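Local structure of FAD dependent oxidoreductase (Chelativorans sp. BNC1, 6PXS) at residues A8-A13 against A157-V162; E27-N32 against T169-Y174. The protein acts as an iminodiacetate oxidase, a flavoprotein of the DadA oxidoreductase family that carries FAD as its cofactor. One frame throughout, in Å; residues are numbered along the deposited sequence.

Interaction 1: A8-A13 against A157-V162; sequences AGILGA and ASMLRV. With FAD (flavin-adenine dinucleotide), chain E.
Ala13 and Leu160 meet through aliphatic carbon alone; the one flat side-chain group here, the Arg161 guanidinium, belongs to the far side of helix 152-164. One of its faces lies on its own backbone, with Ala157 C over the centre and Ser158 N toward the rim, and its NH2 makes a salt bridge to Asp256 of the second subunit. Between the helices, Leu160 CG, anti to the carbonyl carbon (chi1 -74°), lies 3.7 Å from Ala13 CB. Leu160 CD2 also lies by Ala13, and Leu160 CD1 reaches Ala8 CB at 4.1 Å. Ile10 CD1 and Met159 CE, 4.2 Å apart, extend the seam, and Pro341 touches both side chains. An alanine in place of Leu160 would remove CD1 from beside Ala8 CB and would probably open a gap beside Ala13 CB. The other side of 8-13 faces FAD. Gly9, the N-cap, brings its CA to 3.2 Å from FAD O2P, and Leu11 N gives O2P a weak but straight bond (3.5 Å, 164°). The helix start would probably favour this phosphate's charge. Gly9 and Gly12 fit the GxGxxG turn of a Rossmann-type dinucleotide-binding fold.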
loop_
_atom_site.group_PDB
_atom_site.type_symbol
_atom_site.label_atom_id
_atom_site.label_comp_id
_atom_site.label_asym_id
_atom_site.label_seq_id
_atom_site.Cartn_x
_atom_site.Cartn_y
_atom_site.Cartn_z
ATOM N N ALA A 8 -3.357 -4.285 -23.292
ATOM C CA ALA A 8 -4.686 -3.712 -23.119
ATOM C C ALA A 8 -4.618 -2.369 -22.410
ATOM O O ALA A 8 -5.390 -2.110 -21.479
ATOM C CB ALA A 8 -5.587 -4.669 -22.337
ATOM N N GLY A 9 -3.694 -1.516 -22.831
ATOM C CA GLY A 9 -3.688 -0.140 -22.391
ATOM C C GLY A 9 -4.791 0.640 -23.065
ATOM O O GLY A 9 -5.754 0.082 -23.601
ATOM N N ILE A 10 -4.639 1.962 -23.049
ATOM C CA ILE A 10 -5.646 2.801 -23.682
ATOM C C ILE A 10 -5.727 2.496 -25.171
ATOM O O ILE A 10 -6.800 2.591 -25.775
ATOM C CB ILE A 10 -5.350 4.291 -23.427
ATOM C CG1 ILE A 10 -6.502 5.158 -23.940
ATOM C CG2 ILE A 10 -4.055 4.709 -24.107
ATOM C CD1 ILE A 10 -7.819 4.919 -23.227
ATOM N N LEU A 11 -4.605 2.115 -25.787
ATOM C CA LEU A 11 -4.594 1.898 -27.229
ATOM C C LEU A 11 -5.140 0.520 -27.583
ATOM O O LEU A 11 -6.020 0.395 -28.441
ATOM C CB LEU A 11 -3.176 2.072 -27.775
ATOM C CG LEU A 11 -3.033 2.035 -29.300
ATOM C CD1 LEU A 11 -3.895 3.101 -29.958
ATOM C CD2 LEU A 11 -1.577 2.206 -29.703
ATOM N N GLY A 12 -4.628 -0.525 -26.935
ATOM C CA GLY A 12 -5.165 -1.854 -27.166
ATOM C C GLY A 12 -6.620 -1.979 -26.761
ATOM O O GLY A 12 -7.372 -2.751 -27.361
ATOM N N ALA A 13 -7.038 -1.223 -25.741
ATOM C CA ALA A 13 -8.430 -1.278 -25.308
ATOM C C ALA A 13 -9.344 -0.573 -26.302
ATOM O O ALA A 13 -10.452 -1.047 -26.579
ATOM C CB ALA A 13 -8.571 -0.660 -23.917
ATOM N N ALA A 157 -10.641 1.127 -19.068
ATOM C CA ALA A 157 -11.384 0.047 -18.428
ATOM C C ALA A 157 -12.788 -0.071 -19.008
ATOM O O ALA A 157 -13.247 -1.171 -19.337
ATOM C CB ALA A 157 -11.445 0.279 -16.918
ATOM N N SER A 158 -13.486 1.060 -19.143
ATOM C CA SER A 158 -14.854 1.026 -19.649
ATOM C C SER A 158 -14.903 0.500 -21.077
ATOM O O SER A 158 -15.800 -0.275 -21.430
ATOM C CB SER A 158 -15.472 2.419 -19.564
ATOM O OG SER A 158 -15.558 2.844 -18.216
ATOM N N MET A 159 -13.950 0.912 -21.915
ATOM C CA MET A 159 -13.898 0.399 -23.280
ATOM C C MET A 159 -13.795 -1.121 -23.288
ATOM O O MET A 159 -14.536 -1.804 -24.003
ATOM C CB MET A 159 -12.722 1.023 -24.028
ATOM C CG MET A 159 -12.886 2.504 -24.309
ATOM S SD MET A 159 -11.821 3.065 -25.648
ATOM C CE MET A 159 -11.555 4.761 -25.159
ATOM N N LEU A 160 -12.872 -1.669 -22.493
ATOM C CA LEU A 160 -12.767 -3.120 -22.384
ATOM C C LEU A 160 -14.087 -3.733 -21.937
ATOM O O LEU A 160 -14.531 -4.745 -22.494
ATOM C CB LEU A 160 -11.649 -3.492 -21.410
ATOM C CG LEU A 160 -10.225 -3.307 -21.931
ATOM C CD1 LEU A 160 -9.221 -3.450 -20.798
ATOM C CD2 LEU A 160 -9.928 -4.310 -23.034
ATOM N N ARG A 161 -14.730 -3.135 -20.934
ATOM C CA ARG A 161 -16.003 -3.663 -20.455
ATOM C C ARG A 161 -17.026 -3.733 -21.582
ATOM O O ARG A 161 -17.726 -4.741 -21.738
ATOM C CB ARG A 161 -16.520 -2.806 -19.299
ATOM C CG ARG A 161 -16.142 -3.354 -17.932
ATOM C CD ARG A 161 -16.631 -2.472 -16.794
ATOM N NE ARG A 161 -15.521 -1.779 -16.140
ATOM C CZ ARG A 161 -15.340 -0.460 -16.126
ATOM N NH1 ARG A 161 -16.202 0.358 -16.716
ATOM N NH2 ARG A 161 -14.287 0.046 -15.500
ATOM N N VAL A 162 -17.127 -2.671 -22.383
ATOM C CA VAL A 162 -18.054 -2.687 -23.510
ATOM C C VAL A 162 -17.619 -3.720 -24.543
ATOM O O VAL A 162 -18.455 -4.372 -25.180
ATOM C CB VAL A 162 -18.166 -1.284 -24.134
ATOM C CG1 VAL A 162 -19.019 -1.335 -25.392
ATOM C CG2 VAL A 162 -18.744 -0.300 -23.131
HETATM P PA FAD E . 0.334 0.902 -21.953
HETATM O O1A FAD E . 1.566 0.780 -21.137
HETATM O O2A FAD E . -0.825 1.603 -21.239
HETATM O O5B FAD E . -0.150 -0.491 -22.489
HETATM C C5B FAD E . 0.773 -1.584 -22.679
HETATM C C4B FAD E . 0.143 -2.843 -22.142
HETATM O O4B FAD E . 0.640 -3.986 -22.877
HETATM C C3B FAD E . 0.435 -3.124 -20.667
HETATM O O3B FAD E . -0.726 -3.624 -20.016
HETATM C C2B FAD E . 1.542 -4.178 -20.735
HETATM O O2B FAD E . 1.573 -5.007 -19.580
HETATM C C1B FAD E . 1.099 -4.960 -21.966
HETATM N N9A FAD E . 2.156 -5.737 -22.605
HETATM C C8A FAD E . 3.355 -5.276 -23.080
HETATM N N7A FAD E . 4.115 -6.209 -23.604
HETATM C C5A FAD E . 3.361 -7.365 -23.461
HETATM C C6A FAD E . 3.601 -8.705 -23.817
HETATM N N6A FAD E . 4.719 -9.128 -24.414
HETATM N N1A FAD E . 2.640 -9.612 -23.530
HETATM C C2A FAD E . 1.520 -9.200 -22.931
HETATM N N3A FAD E . 1.187 -7.965 -22.551
HETATM C C4A FAD E . 2.153 -7.089 -22.845
HETATM N N1 FAD E . -1.302 11.356 -22.206
HETATM C C2 FAD E . -2.199 12.361 -22.426
HETATM O O2 FAD E . -2.832 12.443 -23.484
HETATM N N3 FAD E . -2.419 13.314 -21.447
HETATM C C4 FAD E . -1.798 13.367 -20.216
HETATM O O4 FAD E . -2.073 14.266 -19.424
HETATM C C4X FAD E . -0.843 12.298 -19.992
HETATM N N5 FAD E . -0.210 12.271 -18.854
HETATM C C5X FAD E . 0.702 11.249 -18.639
HETATM C C6 FAD E . 1.388 11.207 -17.426
HETATM C C7 FAD E . 2.309 10.200 -17.158
HETATM C C7M FAD E . 3.031 10.188 -15.837
HETATM C C8 FAD E . 2.560 9.215 -18.126
HETATM C C8M FAD E . 3.555 8.113 -17.867
HETATM C C9 FAD E . 1.876 9.255 -19.337
HETATM C C9A FAD E . 0.953 10.260 -19.601
HETATM N N10 FAD E . 0.243 10.324 -20.818
HETATM C C10 FAD E . -0.662 11.336 -21.049
HETATM C "C1'" FAD E . 0.470 9.326 -21.876
HETATM C "C2'" FAD E . -0.418 8.091 -21.742
HETATM O "O2'" FAD E . -0.549 7.720 -20.369
HETATM C "C3'" FAD E . 0.217 6.934 -22.514
HETATM O "O3'" FAD E . 0.722 7.422 -23.752
HETATM C "C4'" FAD E . -0.731 5.772 -22.809
HETATM O "O4'" FAD E . -1.264 5.284 -21.579
HETATM C "C5'" FAD E . -0.027 4.657 -23.553
HETATM O "O5'" FAD E . -0.935 3.549 -23.720
HETATM P P FAD E . -0.447 2.187 -24.338
HETATM O O1P FAD E . 0.288 2.475 -25.652
HETATM O O2P FAD E . -1.545 1.191 -24.429
HETATM O O3P FAD E . 0.641 1.708 -23.282
#

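Interaction 2: E27-N32 against T169-Y174; sequences EIIDQN and TLRNDY. With FAD (flavin-adenine dinucleotide), chain E.
Glu27, Ile28 and Ile29 pair in parallel register with Thr169, Leu170 and Arg171, joining strand 26-29 to strand 169-171 at one margin of the Rossmann-type sheet. The two short strands run 20° apart. Ile28 N bonds to Thr169 O (2.8 Å) and Asp30 N to Arg171 O (3.1 Å), with a weaker link from Arg171 N to Ile28 O between them. Ile28 CG2 and Leu170 CD1 pack on the face toward helix 152-164, touching Leu160 and Ile164 there.

Past the strands both segments turn to FAD. Gln31 N makes a weak bond to adenine N3A, and Tyr174 CE1 comes obliquely to within 3.4 Å of N6A. Asp30 lies at the ribose, where OD1 also takes a hydrogen bond from Ala8 N; its separation from FAD O3B is too short to be trusted. Asn172 ND2 gives Gln31 O a weak bond, while its OD1 accepts from the backbone of Tyr273 of the third subunit, tying this turn to the tetramer.

On the face with Glu27 and Ile29, Arg171 carries a salt-bridge network. Ile29 CG1 covers one face of its guanidinium. Asp173 OD2 and Glu27 OE2 both lie in the guanidinium plane, Glu27 OE2 being met on its anti side by Arg171 NH2 at 3.1 Å.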
loop_
_atom_site.group_PDB
_atom_site.type_symbol
_atom_site.label_atom_id
_atom_site.label_comp_id
_atom_site.label_asym_id
_atom_site.label_seq_id
_atom_site.Cartn_x
_atom_site.Cartn_y
_atom_site.Cartn_z
ATOM N N GLU A 27 -9.709 -11.486 -29.065
ATOM C CA GLU A 27 -9.051 -12.148 -27.942
ATOM C C GLU A 27 -7.977 -11.206 -27.415
ATOM O O GLU A 27 -6.983 -10.946 -28.102
ATOM C CB GLU A 27 -8.454 -13.491 -28.362
ATOM C CG GLU A 27 -7.706 -14.217 -27.249
ATOM C CD GLU A 27 -7.155 -15.561 -27.691
ATOM O OE1 GLU A 27 -7.209 -15.860 -28.903
ATOM O OE2 GLU A 27 -6.669 -16.321 -26.824
ATOM N N ILE A 28 -8.172 -10.703 -26.198
ATOM C CA ILE A 28 -7.296 -9.699 -25.603
ATOM C C ILE A 28 -6.408 -10.368 -24.565
ATOM O O ILE A 28 -6.876 -11.171 -23.747
ATOM C CB ILE A 28 -8.110 -8.557 -24.964
ATOM C CG1 ILE A 28 -9.230 -8.102 -25.901
ATOM C CG2 ILE A 28 -7.196 -7.387 -24.625
ATOM C CD1 ILE A 28 -10.136 -7.047 -25.301
ATOM N N ILE A 29 -5.121 -10.028 -24.590
ATOM C CA ILE A 29 -4.145 -10.526 -23.627
ATOM C C ILE A 29 -3.354 -9.336 -23.105
ATOM O O ILE A 29 -2.874 -8.513 -23.893
ATOM C CB ILE A 29 -3.206 -11.574 -24.254
ATOM C CG1 ILE A 29 -4.025 -12.722 -24.855
ATOM C CG2 ILE A 29 -2.226 -12.097 -23.208
ATOM C CD1 ILE A 29 -3.203 -13.729 -25.629
ATOM N N ASP A 30 -3.219 -9.245 -21.784
ATOM C CA ASP A 30 -2.547 -8.109 -21.160
ATOM C C ASP A 30 -1.906 -8.565 -19.861
ATOM O O ASP A 30 -2.600 -9.034 -18.954
ATOM C CB ASP A 30 -3.534 -6.968 -20.901
ATOM C CG ASP A 30 -2.885 -5.775 -20.222
ATOM O OD1 ASP A 30 -2.088 -5.074 -20.881
ATOM O OD2 ASP A 30 -3.176 -5.539 -19.030
ATOM N N GLN A 31 -0.583 -8.413 -19.769
ATOM C CA GLN A 31 0.132 -8.810 -18.562
ATOM C C GLN A 31 -0.083 -7.820 -17.425
ATOM O O GLN A 31 -0.015 -8.205 -16.251
ATOM C CB GLN A 31 1.626 -8.947 -18.872
ATOM C CG GLN A 31 2.513 -9.293 -17.681
ATOM C CD GLN A 31 2.269 -10.689 -17.147
ATOM O OE1 GLN A 31 1.133 -11.072 -16.871
ATOM N NE2 GLN A 31 3.341 -11.462 -17.000
ATOM N N ASN A 32 -0.351 -6.554 -17.746
ATOM C CA ASN A 32 -0.457 -5.493 -16.745
ATOM C C ASN A 32 0.874 -5.308 -16.017
ATOM O O ASN A 32 0.952 -5.365 -14.788
ATOM C CB ASN A 32 -1.588 -5.782 -15.753
ATOM C CG ASN A 32 -1.987 -4.558 -14.950
ATOM O OD1 ASN A 32 -2.970 -3.887 -15.269
ATOM N ND2 ASN A 32 -1.224 -4.257 -13.906
ATOM N N THR A 169 -12.814 -11.318 -25.149
ATOM C CA THR A 169 -12.246 -12.030 -24.012
ATOM C C THR A 169 -11.008 -11.300 -23.515
ATOM O O THR A 169 -10.242 -10.747 -24.310
ATOM C CB THR A 169 -11.873 -13.472 -24.381
ATOM O OG1 THR A 169 -10.769 -13.464 -25.294
ATOM C CG2 THR A 169 -13.054 -14.184 -25.023
ATOM N N LEU A 170 -10.815 -11.308 -22.198
ATOM C CA LEU A 170 -9.680 -10.653 -21.563
ATOM C C LEU A 170 -9.000 -11.639 -20.627
ATOM O O LEU A 170 -9.672 -12.337 -19.862
ATOM C CB LEU A 170 -10.123 -9.406 -20.794
ATOM C CG LEU A 170 -9.045 -8.669 -19.998
ATOM C CD1 LEU A 170 -7.926 -8.187 -20.909
ATOM C CD2 LEU A 170 -9.663 -7.505 -19.240
ATOM N N ARG A 171 -7.671 -11.685 -20.686
ATOM C CA ARG A 171 -6.895 -12.647 -19.918
ATOM C C ARG A 171 -5.571 -12.013 -19.521
ATOM O O ARG A 171 -5.016 -11.190 -20.253
ATOM C CB ARG A 171 -6.664 -13.932 -20.722
ATOM C CG ARG A 171 -5.561 -14.834 -20.187
ATOM C CD ARG A 171 -5.644 -16.228 -20.800
ATOM N NE ARG A 171 -5.669 -16.198 -22.263
ATOM C CZ ARG A 171 -4.599 -16.323 -23.046
ATOM N NH1 ARG A 171 -3.389 -16.489 -22.523
ATOM N NH2 ARG A 171 -4.742 -16.282 -24.364
ATOM N N ASN A 172 -5.074 -12.400 -18.348
ATOM C CA ASN A 172 -3.785 -11.939 -17.845
ATOM C C ASN A 172 -2.745 -12.995 -18.199
ATOM O O ASN A 172 -2.760 -14.101 -17.648
ATOM C CB ASN A 172 -3.839 -11.698 -16.338
ATOM C CG ASN A 172 -2.613 -10.970 -15.818
ATOM O OD1 ASN A 172 -1.709 -11.579 -15.244
ATOM N ND2 ASN A 172 -2.577 -9.658 -16.017
ATOM N N ASP A 173 -1.850 -12.657 -19.121
ATOM C CA ASP A 173 -0.870 -13.617 -19.612
ATOM C C ASP A 173 0.226 -12.857 -20.344
ATOM O O ASP A 173 0.049 -11.701 -20.736
ATOM C CB ASP A 173 -1.526 -14.654 -20.532
ATOM C CG ASP A 173 -0.677 -15.896 -20.709
ATOM O OD1 ASP A 173 0.396 -15.978 -20.078
ATOM O OD2 ASP A 173 -1.086 -16.793 -21.479
ATOM N N TYR A 174 1.365 -13.523 -20.515
ATOM C CA TYR A 174 2.504 -12.978 -21.242
ATOM C C TYR A 174 2.729 -13.835 -22.477
ATOM O O TYR A 174 2.994 -15.036 -22.361
ATOM C CB TYR A 174 3.759 -12.946 -20.367
ATOM C CG TYR A 174 4.926 -12.206 -20.985
ATOM C CD1 TYR A 174 4.997 -10.819 -20.935
ATOM C CD2 TYR A 174 5.961 -12.892 -21.611
ATOM C CE1 TYR A 174 6.062 -10.135 -21.495
ATOM C CE2 TYR A 174 7.030 -12.218 -22.174
ATOM C CZ TYR A 174 7.077 -10.839 -22.113
ATOM O OH TYR A 174 8.138 -10.161 -22.671
HETATM P PA FAD E . 0.334 0.902 -21.953
HETATM O O1A FAD E . 1.566 0.780 -21.137
HETATM O O2A FAD E . -0.825 1.603 -21.239
HETATM O O5B FAD E . -0.150 -0.491 -22.489
HETATM C C5B FAD E . 0.773 -1.584 -22.679
HETATM C C4B FAD E . 0.143 -2.843 -22.142
HETATM O O4B FAD E . 0.640 -3.986 -22.877
HETATM C C3B FAD E . 0.435 -3.124 -20.667
HETATM O O3B FAD E . -0.726 -3.624 -20.016
HETATM C C2B FAD E . 1.542 -4.178 -20.735
HETATM O O2B FAD E . 1.573 -5.007 -19.580
HETATM C C1B FAD E . 1.099 -4.960 -21.966
HETATM N N9A FAD E . 2.156 -5.737 -22.605
HETATM C C8A FAD E . 3.355 -5.276 -23.080
HETATM N N7A FAD E . 4.115 -6.209 -23.604
HETATM C C5A FAD E . 3.361 -7.365 -23.461
HETATM C C6A FAD E . 3.601 -8.705 -23.817
HETATM N N6A FAD E . 4.719 -9.128 -24.414
HETATM N N1A FAD E . 2.640 -9.612 -23.530
HETATM C C2A FAD E . 1.520 -9.200 -22.931
HETATM N N3A FAD E . 1.187 -7.965 -22.551
HETATM C C4A FAD E . 2.153 -7.089 -22.845
HETATM N N1 FAD E . -1.302 11.356 -22.206
HETATM C C2 FAD E . -2.199 12.361 -22.426
HETATM O O2 FAD E . -2.832 12.443 -23.484
HETATM N N3 FAD E . -2.419 13.314 -21.447
HETATM C C4 FAD E . -1.798 13.367 -20.216
HETATM O O4 FAD E . -2.073 14.266 -19.424
HETATM C C4X FAD E . -0.843 12.298 -19.992
HETATM N N5 FAD E . -0.210 12.271 -18.854
HETATM C C5X FAD E . 0.702 11.249 -18.639
HETATM C C6 FAD E . 1.388 11.207 -17.426
HETATM C C7 FAD E . 2.309 10.200 -17.158
HETATM C C7M FAD E . 3.031 10.188 -15.837
HETATM C C8 FAD E . 2.560 9.215 -18.126
HETATM C C8M FAD E . 3.555 8.113 -17.867
HETATM C C9 FAD E . 1.876 9.255 -19.337
HETATM C C9A FAD E . 0.953 10.260 -19.601
HETATM N N10 FAD E . 0.243 10.324 -20.818
HETATM C C10 FAD E . -0.662 11.336 -21.049
HETATM C "C1'" FAD E . 0.470 9.326 -21.876
HETATM C "C2'" FAD E . -0.418 8.091 -21.742
HETATM O "O2'" FAD E . -0.549 7.720 -20.369
HETATM C "C3'" FAD E . 0.217 6.934 -22.514
HETATM O "O3'" FAD E . 0.722 7.422 -23.752
HETATM C "C4'" FAD E . -0.731 5.772 -22.809
HETATM O "O4'" FAD E . -1.264 5.284 -21.579
HETATM C "C5'" FAD E . -0.027 4.657 -23.553
HETATM O "O5'" FAD E . -0.935 3.549 -23.720
HETATM P P FAD E . -0.447 2.187 -24.338
HETATM O O1P FAD E . 0.288 2.475 -25.652
HETATM O O2P FAD E . -1.545 1.191 -24.429
HETATM O O3P FAD E . 0.641 1.708 -23.282
#

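Overall arrangement
The two contacts are neighbouring layers of one nucleotide-binding fold, their centres 11 Å apart. Helix 10-20 runs on to strand 26-29, and helix 152-164 to strand 169-171, and the helix pair of interaction 1 packs on the strand pair of interaction 2. Leu160 CD2 touches Ile28 CD1 at 3.6 Å, and Ala8 CB lies 3.9 Å from Ile28 CG2. A probable hydrogen bond, Ala8 N to Asp30 OD1 (2.8 Å), joins the glycine-rich turn to the acidic residue after the second strand. FAD is shared: 8-13 serves its phosphate, 27-32 and 169-174 its ribose and adenine. The flavin lies farther along, FAD N5 being 10.0 Å from Ile10 CG2.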